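Local coordinates for protein putative carbohydrate-active enzyme (Uncultured organism, PDB 5WH8) that probably hydrolyses O-glycosidic bonds of cellulose-like polysaccharides, this chain being the family 5 glycoside hydrolase (TIM-barrel) part of a longer multi-modular protein, at residues 40-43 / 44-48; 51-54 / 55-59; 84-87 / 88-91. All blocks are in the same frame, centred on the assembly; numbering follows the deposited sequence.

Interaction 1 (40-43 / 44-48); sequences AWFP and KCYTE
F42, P43 and Y46 meet in a tight 3-10 turn within the loop that runs from strand 32-36 to helix 48-56 of a TIM barrel. Two successive i+3 backbone bonds build it. C45 N donates to F42 O at 2.9 Å, standing well above the carbonyl plane, and Y46 N to P43 O at 3.2 Å in a nearly straight bond (168° at the hydrogen), again from above the plane. The Y46 ring folds back beside the turn, its CG next to the backbone N (chi1 -48°); F42 O meets it obliquely, 3.1 Å from Y46 CE2, and F42 CB is 3.8 Å from the same atom. The P43 ring turns away overall, although P43 CB lies 3.3 Å from K44 N. Y46 OH is hydrogen-bonded to F273 O and H37 N, which ties the turn to the end of strand 268-273 and to the residue just after strand 32-36. F42 sends its own ring away from the turn, edge-to-face with H37 and close to a bound pentaethylene glycol, probably from the crystallisation liquor. A water bridges two carbonyls, donating to P43 O at 2.7 Å and to Y46 O at 2.6 Å.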
loop_
_atom_site.group_PDB
_atom_site.type_symbol
_atom_site.label_atom_id
_atom_site.label_comp_id
_atom_site.label_asym_id
_atom_site.label_seq_id
_atom_site.Cartn_x
_atom_site.Cartn_y
_atom_site.Cartn_z
ATOM N N ALA A 40 -14.762 4.997 -3.546
ATOM C CA ALA A 40 -16.136 5.449 -3.749
ATOM C C ALA A 40 -16.234 6.974 -3.852
ATOM O O ALA A 40 -17.246 7.538 -4.302
ATOM C CB ALA A 40 -17.020 4.947 -2.611
ATOM N N TRP A 41 -15.169 7.658 -3.451
ATOM C CA TRP A 41 -15.178 9.108 -3.410
ATOM C C TRP A 41 -14.562 9.767 -4.654
ATOM O O TRP A 41 -14.952 10.883 -5.022
ATOM C CB TRP A 41 -14.439 9.583 -2.162
ATOM C CG TRP A 41 -15.028 9.076 -0.881
ATOM C CD1 TRP A 41 -16.309 8.625 -0.682
ATOM C CD2 TRP A 41 -14.369 8.976 0.382
ATOM N NE1 TRP A 41 -16.479 8.254 0.632
ATOM C CE2 TRP A 41 -15.296 8.443 1.300
ATOM C CE3 TRP A 41 -13.067 9.256 0.820
ATOM C CZ2 TRP A 41 -14.974 8.214 2.633
ATOM C CZ3 TRP A 41 -12.747 9.012 2.142
ATOM C CH2 TRP A 41 -13.701 8.511 3.039
ATOM N N PHE A 42 -13.588 9.098 -5.282
ATOM C CA PHE A 42 -12.883 9.635 -6.461
ATOM C C PHE A 42 -12.801 8.623 -7.602
ATOM O O PHE A 42 -11.748 8.448 -8.214
ATOM C CB PHE A 42 -11.467 10.095 -6.070
ATOM C CG PHE A 42 -11.478 11.164 -5.035
ATOM C CD1 PHE A 42 -11.641 12.484 -5.400
ATOM C CD2 PHE A 42 -11.405 10.854 -3.692
ATOM C CE1 PHE A 42 -11.706 13.469 -4.449
ATOM C CE2 PHE A 42 -11.471 11.827 -2.746
ATOM C CZ PHE A 42 -11.635 13.140 -3.117
ATOM N N PRO A 43 -13.931 7.972 -7.942
ATOM C CA PRO A 43 -13.819 6.930 -8.970
ATOM C C PRO A 43 -13.324 7.413 -10.337
ATOM O O PRO A 43 -12.734 6.614 -11.034
ATOM C CB PRO A 43 -15.252 6.393 -9.087
ATOM C CG PRO A 43 -16.111 7.508 -8.596
ATOM C CD PRO A 43 -15.324 8.178 -7.506
ATOM N N LYS A 44 -13.531 8.676 -10.702
ATOM C CA LYS A 44 -13.036 9.164 -11.984
ATOM C C LYS A 44 -11.506 9.198 -12.043
ATOM O O LYS A 44 -10.921 9.258 -13.137
ATOM C CB LYS A 44 -13.598 10.562 -12.272
ATOM C CG LYS A 44 -15.062 10.551 -12.630
ATOM C CD LYS A 44 -15.563 11.951 -12.992
ATOM C CE LYS A 44 -15.114 12.379 -14.383
ATOM N NZ LYS A 44 -15.758 13.665 -14.785
ATOM N N CYS A 45 -10.855 9.168 -10.878
ATOM C CA CYS A 45 -9.408 9.172 -10.815
ATOM C C CYS A 45 -8.749 7.800 -11.042
ATOM O O CYS A 45 -7.529 7.740 -11.155
ATOM C CB CYS A 45 -8.919 9.717 -9.456
ATOM S SG CYS A 45 -9.176 11.509 -9.201
ATOM N N TYR A 46 -9.520 6.706 -11.088
ATOM C CA TYR A 46 -8.939 5.348 -11.091
ATOM C C TYR A 46 -9.460 4.599 -12.313
ATOM O O TYR A 46 -10.475 3.890 -12.260
ATOM C CB TYR A 46 -9.251 4.621 -9.766
ATOM C CG TYR A 46 -8.934 5.527 -8.594
ATOM C CD1 TYR A 46 -7.674 6.121 -8.476
ATOM C CD2 TYR A 46 -9.918 5.891 -7.675
ATOM C CE1 TYR A 46 -7.400 7.016 -7.444
ATOM C CE2 TYR A 46 -9.645 6.779 -6.640
ATOM C CZ TYR A 46 -8.392 7.346 -6.540
ATOM O OH TYR A 46 -8.153 8.255 -5.537
ATOM N N THR A 47 -8.745 4.786 -13.415
ATOM C CA THR A 47 -9.129 4.234 -14.717
ATOM C C THR A 47 -7.921 3.686 -15.468
ATOM O O THR A 47 -6.762 3.881 -15.057
ATOM C CB THR A 47 -9.781 5.302 -15.615
ATOM O OG1 THR A 47 -8.806 6.297 -15.937
ATOM C CG2 THR A 47 -10.949 5.958 -14.939
ATOM N N GLU A 48 -8.172 3.022 -16.592
ATOM C CA GLU A 48 -7.052 2.564 -17.380
ATOM C C GLU A 48 -6.205 3.755 -17.804
ATOM O O GLU A 48 -4.973 3.699 -17.745
ATOM C CB GLU A 48 -7.517 1.761 -18.598
ATOM C CG GLU A 48 -6.320 1.163 -19.330
ATOM C CD GLU A 48 -6.674 0.113 -20.370
ATOM O OE1 GLU A 48 -7.848 -0.314 -20.432
ATOM O OE2 GLU A 48 -5.756 -0.284 -21.122
HETATM O O HOH W 1 -12.739 3.915 -10.988
#

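Interaction 2 (51-54 / 55-59); sequences LTAL and VKDWN
L54 and W58 make the main side-chain contact at the C-terminal end of helix 48-56, where the chain leaves the helix and N59 takes a positive phi. The contact is a CH-pi interaction. L54 CD2 lies over one face of the indole, 3.8 Å from the centroid of the five-membered ring and 22° off its normal, nearest to W58 CD2 at 3.6 Å. The leucine CG stands beside its backbone N (chi1 -82°); CD1 continues the extended arm (chi2 166°), and the other methyl, CD2, turns onto the ring.

Backbone hydrogen bonds show how the helix winds down. V55 N to L51 O and K56 N to T52 O are regular i+4 bonds, the latter 2.9 Å long. At A53 the pattern forks: its O atom takes D57 N at 2.8 Å and also W58 N at 3.2 Å, the second lying in the carbonyl plane. The bond from W58 N to L54 O is weak.

Looser contacts accompany these bonds. The side chains of T52 and K56 lie side by side, pointing the same way, in an apolar contact with T52 CG2 4.1 Å from K56 CG. A53 CB is in plain van der Waals contact with D57 OD2 at 3.7 Å, and that oxygen is hydrogen-bonded to N294 ND2. The indole is fixed at its nitrogen as well, since W58 NE1 donates to W293 O, while K304 makes a cation-pi contact with the ring.

Within the beta-alpha-beta unit of strand 32-36, helix 48-56 and strand 62-68, L54 faces the barrel wall, touching M34 and F63, and W58 also meets M34. L51 joins F63 to I96 and L100 of helix 83-100, and T52 and V55 lean on L100 of that same neighbouring helix.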
loop_
_atom_site.group_PDB
_atom_site.type_symbol
_atom_site.label_atom_id
_atom_site.label_comp_id
_atom_site.label_asym_id
_atom_site.label_seq_id
_atom_site.Cartn_x
_atom_site.Cartn_y
_atom_site.Cartn_z
ATOM N N LEU A 51 -4.154 5.277 -14.626
ATOM C CA LEU A 51 -3.055 4.413 -14.217
ATOM C C LEU A 51 -1.984 4.284 -15.312
ATOM O O LEU A 51 -0.805 4.185 -15.011
ATOM C CB LEU A 51 -3.581 3.035 -13.826
ATOM C CG LEU A 51 -4.034 2.856 -12.369
ATOM C CD1 LEU A 51 -2.849 2.877 -11.460
ATOM C CD2 LEU A 51 -5.039 3.890 -11.945
ATOM N N THR A 52 -2.374 4.347 -16.584
ATOM C CA THR A 52 -1.389 4.366 -17.664
ATOM C C THR A 52 -0.478 5.603 -17.535
ATOM O O THR A 52 0.737 5.492 -17.685
ATOM C CB THR A 52 -2.077 4.320 -19.072
ATOM O OG1 THR A 52 -2.708 3.061 -19.260
ATOM C CG2 THR A 52 -1.059 4.479 -20.178
ATOM N N ALA A 53 -1.053 6.765 -17.218
ATOM C CA ALA A 53 -0.250 7.972 -16.996
ATOM C C ALA A 53 0.662 7.807 -15.781
ATOM O O ALA A 53 1.821 8.222 -15.811
ATOM C CB ALA A 53 -1.159 9.217 -16.819
ATOM N N LEU A 54 0.150 7.219 -14.700
ATOM C CA LEU A 54 0.989 6.999 -13.531
ATOM C C LEU A 54 2.212 6.143 -13.869
ATOM O O LEU A 54 3.325 6.388 -13.381
ATOM C CB LEU A 54 0.182 6.354 -12.408
ATOM C CG LEU A 54 -0.651 7.344 -11.580
ATOM C CD1 LEU A 54 -1.644 6.583 -10.741
ATOM C CD2 LEU A 54 0.264 8.172 -10.705
ATOM N N VAL A 55 2.013 5.105 -14.668
ATOM C CA VAL A 55 3.120 4.207 -15.009
ATOM C C VAL A 55 4.073 4.834 -16.016
ATOM O O VAL A 55 5.293 4.878 -15.782
ATOM C CB VAL A 55 2.565 2.869 -15.539
ATOM C CG1 VAL A 55 3.690 1.947 -16.005
ATOM C CG2 VAL A 55 1.751 2.177 -14.451
ATOM N N LYS A 56 3.529 5.335 -17.122
ATOM C CA LYS A 56 4.376 5.857 -18.192
ATOM C C LYS A 56 4.989 7.227 -17.905
ATOM O O LYS A 56 6.117 7.488 -18.351
ATOM C CB LYS A 56 3.591 5.940 -19.507
ATOM C CG LYS A 56 3.026 4.616 -19.997
ATOM C CD LYS A 56 4.074 3.518 -20.215
ATOM C CE LYS A 56 4.992 3.809 -21.393
ATOM N NZ LYS A 56 5.949 2.687 -21.626
ATOM N N ASP A 57 4.261 8.096 -17.203
ATOM C CA ASP A 57 4.707 9.466 -16.927
ATOM C C ASP A 57 5.246 9.702 -15.510
ATOM O O ASP A 57 6.186 10.469 -15.334
ATOM C CB ASP A 57 3.561 10.466 -17.169
ATOM C CG ASP A 57 2.918 10.324 -18.547
ATOM O OD1 ASP A 57 3.629 9.999 -19.527
ATOM O OD2 ASP A 57 1.702 10.563 -18.648
ATOM N N TRP A 58 4.650 9.096 -14.484
ATOM C CA TRP A 58 5.170 9.286 -13.127
ATOM C C TRP A 58 6.166 8.179 -12.737
ATOM O O TRP A 58 6.796 8.290 -11.698
ATOM C CB TRP A 58 4.057 9.327 -12.064
ATOM C CG TRP A 58 2.969 10.374 -12.149
ATOM C CD1 TRP A 58 2.338 10.861 -13.269
ATOM C CD2 TRP A 58 2.364 11.027 -11.033
ATOM N NE1 TRP A 58 1.371 11.768 -12.901
ATOM C CE2 TRP A 58 1.373 11.892 -11.534
ATOM C CE3 TRP A 58 2.561 10.958 -9.648
ATOM C CZ2 TRP A 58 0.582 12.677 -10.708
ATOM C CZ3 TRP A 58 1.784 11.727 -8.833
ATOM C CH2 TRP A 58 0.797 12.585 -9.354
ATOM N N ASN A 59 6.261 7.106 -13.524
ATOM C CA ASN A 59 7.231 6.035 -13.281
ATOM C C ASN A 59 6.963 5.252 -11.986
ATOM O O ASN A 59 7.903 4.805 -11.324
ATOM C CB ASN A 59 8.656 6.605 -13.255
ATOM C CG ASN A 59 8.949 7.481 -14.456
ATOM O OD1 ASN A 59 9.162 8.693 -14.333
ATOM N ND2 ASN A 59 8.942 6.874 -15.629
#

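Interaction 3 (84-87 / 88-91); sequences DDYN and AYID. With EDO (1,2-ethanediol), chain J.
Y86 and I90, one turn apart on helix 83-100, cross at an angle, with I90 CD1 3.7 Å from Y86 CD1. With CG anti to the backbone N (chi1 -154°), the Y86 ring is brought close to I90, whose methyl approaches it obliquely. I90 N to Y86 O, 3.0 Å, links the same two residues through the backbone. Y89 also has CG anti to N, but the rings are rotated differently (chi2 -41° in Y86, 84° in Y89): Y89 CD2 comes obliquely to the Y86 ring, 4.4 Å from Y86 CE1, while Y86 O is near the edge of the Y89 ring. W80 packs edge-to-face with both tyrosines.

D84 and N87, three residues apart, meet through a 1,2-ethanediol, probably from the crystallisation liquor. Its O1 donates to D84 OD1 at 2.6 Å and accepts N87 ND2 at 2.8 Å; O2 donates to D84 O, also at 2.6 Å. N87 OD1 is bonded to Y75 OH, a second grip that fixes which way the amide is turned. Packing of Y86 and I90 on I67 of strand 62-68, with N87, I90 and D91 meeting helix 122-135, is characteristic of a helix in the outer layer of a TIM barrel.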
loop_
_atom_site.group_PDB
_atom_site.type_symbol
_atom_site.label_atom_id
_atom_site.label_comp_id
_atom_site.label_asym_id
_atom_site.label_seq_id
_atom_site.Cartn_x
_atom_site.Cartn_y
_atom_site.Cartn_z
ATOM N N ASP A 84 -20.252 -7.751 -3.381
ATOM C CA ASP A 84 -19.708 -8.569 -4.464
ATOM C C ASP A 84 -19.404 -7.735 -5.711
ATOM O O ASP A 84 -18.460 -8.037 -6.447
ATOM C CB ASP A 84 -20.669 -9.713 -4.813
ATOM C CG ASP A 84 -20.668 -10.810 -3.768
ATOM O OD1 ASP A 84 -19.655 -11.545 -3.695
ATOM O OD2 ASP A 84 -21.668 -10.946 -3.023
ATOM N N ASP A 85 -20.194 -6.697 -5.968
ATOM C CA ASP A 85 -19.868 -5.796 -7.073
ATOM C C ASP A 85 -18.625 -4.935 -6.776
ATOM O O ASP A 85 -17.885 -4.579 -7.682
ATOM C CB ASP A 85 -21.031 -4.886 -7.407
ATOM C CG ASP A 85 -22.186 -5.636 -8.043
ATOM O OD1 ASP A 85 -21.926 -6.576 -8.822
ATOM O OD2 ASP A 85 -23.350 -5.266 -7.770
ATOM N N TYR A 86 -18.424 -4.580 -5.515
ATOM C CA TYR A 86 -17.221 -3.847 -5.120
ATOM C C TYR A 86 -16.022 -4.773 -5.391
ATOM O O TYR A 86 -14.989 -4.338 -5.921
ATOM C CB TYR A 86 -17.337 -3.429 -3.639
ATOM C CG TYR A 86 -16.559 -2.212 -3.196
ATOM C CD1 TYR A 86 -15.265 -1.980 -3.651
ATOM C CD2 TYR A 86 -17.109 -1.311 -2.294
ATOM C CE1 TYR A 86 -14.539 -0.878 -3.229
ATOM C CE2 TYR A 86 -16.373 -0.192 -1.865
ATOM C CZ TYR A 86 -15.089 0.000 -2.331
ATOM O OH TYR A 86 -14.332 1.091 -1.919
ATOM N N ASN A 87 -16.175 -6.067 -5.085
ATOM C CA ASN A 87 -15.149 -7.061 -5.433
ATOM C C ASN A 87 -14.816 -7.025 -6.929
ATOM O O ASN A 87 -13.645 -7.092 -7.330
ATOM C CB ASN A 87 -15.605 -8.493 -5.063
ATOM C CG ASN A 87 -15.590 -8.775 -3.578
ATOM O OD1 ASN A 87 -15.209 -7.935 -2.774
ATOM N ND2 ASN A 87 -16.030 -9.988 -3.203
ATOM N N ALA A 88 -15.841 -6.931 -7.774
ATOM C CA ALA A 88 -15.634 -6.961 -9.213
ATOM C C ALA A 88 -14.886 -5.712 -9.697
ATOM O O ALA A 88 -14.014 -5.780 -10.578
ATOM C CB ALA A 88 -16.976 -7.100 -9.936
ATOM N N TYR A 89 -15.206 -4.577 -9.091
ATOM C CA TYR A 89 -14.511 -3.323 -9.364
ATOM C C TYR A 89 -13.026 -3.399 -8.999
ATOM O O TYR A 89 -12.156 -2.923 -9.745
ATOM C CB TYR A 89 -15.200 -2.204 -8.587
ATOM C CG TYR A 89 -14.506 -0.864 -8.611
ATOM C CD1 TYR A 89 -14.698 0.017 -9.657
ATOM C CD2 TYR A 89 -13.673 -0.470 -7.566
ATOM C CE1 TYR A 89 -14.081 1.239 -9.681
ATOM C CE2 TYR A 89 -13.044 0.753 -7.592
ATOM C CZ TYR A 89 -13.258 1.602 -8.645
ATOM O OH TYR A 89 -12.651 2.830 -8.671
ATOM N N ILE A 90 -12.750 -3.961 -7.825
ATOM C CA ILE A 90 -11.383 -4.151 -7.360
ATOM C C ILE A 90 -10.630 -5.052 -8.331
ATOM O O ILE A 90 -9.479 -4.763 -8.713
ATOM C CB ILE A 90 -11.384 -4.746 -5.924
ATOM C CG1 ILE A 90 -11.935 -3.709 -4.932
ATOM C CG2 ILE A 90 -9.987 -5.181 -5.499
ATOM C CD1 ILE A 90 -12.373 -4.282 -3.570
ATOM N N ASP A 91 -11.276 -6.147 -8.739
ATOM C CA ASP A 91 -10.664 -7.076 -9.683
ATOM C C ASP A 91 -10.276 -6.370 -10.988
ATOM O O ASP A 91 -9.218 -6.653 -11.560
ATOM C CB ASP A 91 -11.606 -8.219 -10.051
ATOM C CG ASP A 91 -11.850 -9.221 -8.920
ATOM O OD1 ASP A 91 -11.077 -9.305 -7.941
ATOM O OD2 ASP A 91 -12.844 -9.980 -9.051
HETATM C C1 EDO J . -17.672 -12.147 -6.346
HETATM O O1 EDO J . -17.420 -11.477 -5.102
HETATM C C2 EDO J . -17.180 -11.328 -7.534
HETATM O O2 EDO J . -18.051 -10.212 -7.762
#

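From the N terminus, the three contacts follow one another in series; none nests in or crosses another, and each closes only a local turn. Interaction 1 shapes the loop after strand 32-36, interaction 2 ends the helix that this loop feeds, and interaction 3 lies near the start of helix 83-100, beyond strand 62-68. Interaction 1 touches both others: Y46 CA lies 4.3 Å from L51 CD2, and Y46 CB lies 4.0 Å from Y89 OH. Interactions 2 and 3 do not touch, their nearest atoms being about 8 Å apart. Y46, in the loop before helix 48-56, thus packs against both that helix and helix 83-100.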